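Local coordinates for protein enoyl-CoA hydratase subunit I (Geobacillus kaustophilus, PDB 2PBP) that probably acts as a hydro-lyase of the crotonase family, adding water across the double bond of enoyl-CoA thioesters in fatty-acid beta-oxidation, at residues 50-54 / 194-198. Residues are numbered along the deposited sequence; the frame is centred on the assembly and turned at random.
Sequences VRVIV and AGRLA
Val52 and Arg51 meet residues 194-198 of helix 186-198 where this helix packs on the main beta sheet of the crotonase fold. Strand 52-57 lies within that sheet, between strands 15-20 and 98-102; the axes of strand 52-54 and helix segment 194-198 approach to 8.8 Å and run nearly antiparallel.

The tight part centres on Val52, whose two methyls divide the helix surface between them. CG1, anti to the backbone N (chi1 -173°), meets CB of Ala194 at 3.8 Å. CG2 sits over the backbone of the turn, 3.5 Å from Ala194 O, and also touches Leu197 CB. A beta-branched valine suits a strand and presents a short, broad face; Ala194 and Ala198 keep the helix surface low enough to approach it. Two residues along the strand, Val54 CG2 reaches the same Ala194 methyl at 4.1 Å. On the strand's other face, Ile53 packs on Phe44 of helix 31-46. Leu197, on the helix side, also packs on Trp161 of the second subunit, placing the contact near the subunit interface.

The looser side is the partly exposed edge at Arg51. Its CB lies 4.2 Å from Ala198 CB, and from CG to NE the chain is extended, carrying CD and then the guanidinium alongside Ala198 O. There a long cationic side chain suits a carbonyl lying toward the C-terminal side of the helix, where the dipole would probably add to its pull, and NH2 bonds to Phe255 O as well. With an alanine in place of Arg51, both Ala198 O and Phe255 O would probably lose their guanidinium donor. The Arg51 NH1 to Ala198 O bond is 2.8 Å long but bent, at 147°, with the oxygen 21° out of the guanidinium plane.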
ATOM      1  N   VAL A  50      13.915  -5.534  20.855  1.00  7.71           N
ATOM      2  CA  VAL A  50      14.232  -5.441  19.438  1.00  8.30           C
ATOM      3  C   VAL A  50      13.042  -4.866  18.683  1.00  9.83           C
ATOM      4  O   VAL A  50      11.970  -5.470  18.635  1.00 11.13           O
ATOM      5  CB  VAL A  50      14.585  -6.828  18.866  1.00  7.33           C
ATOM      6  CG1 VAL A  50      14.872  -6.723  17.378  1.00  7.71           C
ATOM      7  CG2 VAL A  50      15.785  -7.390  19.602  1.00  7.45           C
ATOM      8  N   ARG A  51      13.237  -3.695  18.092  1.00  7.65           N
ATOM      9  CA  ARG A  51      12.172  -3.031  17.353  1.00  6.95           C
ATOM     10  C   ARG A  51      12.286  -3.217  15.845  1.00  6.54           C
ATOM     11  O   ARG A  51      11.307  -3.048  15.116  1.00  6.01           O
ATOM     12  CB  ARG A  51      12.166  -1.542  17.692  1.00  8.32           C
ATOM     13  CG  ARG A  51      11.968  -1.266  19.171  1.00 11.18           C
ATOM     14  CD  ARG A  51      11.789   0.220  19.438  1.00  8.18           C
ATOM     15  NE  ARG A  51      11.424   0.474  20.828  1.00 11.36           N
ATOM     16  CZ  ARG A  51      10.983   1.644  21.281  1.00 12.44           C
ATOM     17  NH1 ARG A  51      10.851   2.675  20.453  1.00  9.57           N
ATOM     18  NH2 ARG A  51      10.667   1.780  22.562  1.00 11.73           N
ATOM     19  N   VAL A  52      13.485  -3.557  15.381  1.00  5.75           N
ATOM     20  CA  VAL A  52      13.729  -3.781  13.958  1.00  6.22           C
ATOM     21  C   VAL A  52      14.745  -4.907  13.805  1.00  5.45           C
ATOM     22  O   VAL A  52      15.703  -5.004  14.573  1.00  8.10           O
ATOM     23  CB  VAL A  52      14.293  -2.513  13.261  1.00  4.70           C
ATOM     24  CG1 VAL A  52      14.379  -2.738  11.750  1.00  6.80           C
ATOM     25  CG2 VAL A  52      13.416  -1.306  13.566  1.00  5.77           C
ATOM     26  N   ILE A  53      14.518  -5.762  12.817  1.00  6.33           N
ATOM     27  CA  ILE A  53      15.411  -6.877  12.539  1.00  5.83           C
ATOM     28  C   ILE A  53      16.001  -6.658  11.153  1.00  7.78           C
ATOM     29  O   ILE A  53      15.275  -6.374  10.201  1.00  8.14           O
ATOM     30  CB  ILE A  53      14.644  -8.221  12.551  1.00  6.26           C
ATOM     31  CG1 ILE A  53      14.044  -8.465  13.938  1.00  6.83           C
ATOM     32  CG2 ILE A  53      15.570  -9.362  12.138  1.00  6.43           C
ATOM     33  CD1 ILE A  53      12.989  -9.567  13.999  1.00 13.93           C
ATOM     34  N   VAL A  54      17.320  -6.778  11.049  1.00  7.06           N
ATOM     35  CA  VAL A  54      18.005  -6.610   9.773  1.00  5.82           C
ATOM     36  C   VAL A  54      18.699  -7.912   9.388  1.00  5.91           C
ATOM     37  O   VAL A  54      19.411  -8.503  10.199  1.00  6.39           O
ATOM     38  CB  VAL A  54      19.065  -5.484   9.843  1.00  5.81           C
ATOM     39  CG1 VAL A  54      19.887  -5.453   8.555  1.00  6.07           C
ATOM     40  CG2 VAL A  54      18.382  -4.142  10.063  1.00  6.68           C
ATOM     41  N   ALA A 194      17.011   1.691  10.049  1.00  6.97           N
ATOM     42  CA  ALA A 194      16.467   0.852  11.112  1.00  7.01           C
ATOM     43  C   ALA A 194      16.408   1.650  12.409  1.00  6.93           C
ATOM     44  O   ALA A 194      15.455   1.529  13.182  1.00  6.62           O
ATOM     45  CB  ALA A 194      17.334  -0.392  11.293  1.00  6.60           C
ATOM     46  N   GLY A 195      17.436   2.465  12.638  1.00  7.80           N
ATOM     47  CA  GLY A 195      17.486   3.288  13.831  1.00  7.73           C
ATOM     48  C   GLY A 195      16.316   4.251  13.868  1.00  8.74           C
ATOM     49  O   GLY A 195      15.692   4.445  14.916  1.00  9.18           O
ATOM     50  N   ARG A 196      16.010   4.856  12.725  1.00  7.33           N
ATOM     51  CA  ARG A 196      14.895   5.790  12.649  1.00  8.70           C
ATOM     52  C   ARG A 196      13.574   5.069  12.902  1.00  9.04           C
ATOM     53  O   ARG A 196      12.707   5.585  13.605  1.00  7.88           O
ATOM     54  CB  ARG A 196      14.860   6.482  11.285  1.00 12.17           C
ATOM     55  CG  ARG A 196      15.931   7.549  11.110  1.00 14.92           C
ATOM     56  CD  ARG A 196      15.564   8.502   9.981  1.00 21.45           C
ATOM     57  NE  ARG A 196      15.734   7.912   8.658  1.00 25.80           N
ATOM     58  CZ  ARG A 196      16.874   7.931   7.972  1.00 29.73           C
ATOM     59  NH1 ARG A 196      17.948   8.516   8.483  1.00 30.81           N
ATOM     60  NH2 ARG A 196      16.939   7.370   6.772  1.00 32.83           N
ATOM     61  N   LEU A 197      13.419   3.877  12.330  1.00  6.36           N
ATOM     62  CA  LEU A 197      12.192   3.110  12.534  1.00  7.31           C
ATOM     63  C   LEU A 197      12.078   2.687  14.002  1.00  7.55           C
ATOM     64  O   LEU A 197      10.981   2.624  14.551  1.00  6.69           O
ATOM     65  CB  LEU A 197      12.170   1.874  11.625  1.00  8.06           C
ATOM     66  CG  LEU A 197      11.980   2.143  10.127  1.00 10.70           C
ATOM     67  CD1 LEU A 197      12.186   0.860   9.337  1.00 10.31           C
ATOM     68  CD2 LEU A 197      10.582   2.698   9.879  1.00 10.58           C
ATOM     69  N   ALA A 198      13.216   2.412  14.637  1.00  6.07           N
ATOM     70  CA  ALA A 198      13.219   2.010  16.041  1.00  9.39           C
ATOM     71  C   ALA A 198      12.712   3.139  16.945  1.00  9.64           C
ATOM     72  O   ALA A 198      12.339   2.900  18.093  1.00 11.49           O
ATOM     73  CB  ALA A 198      14.626   1.592  16.466  1.00  8.93           C
TER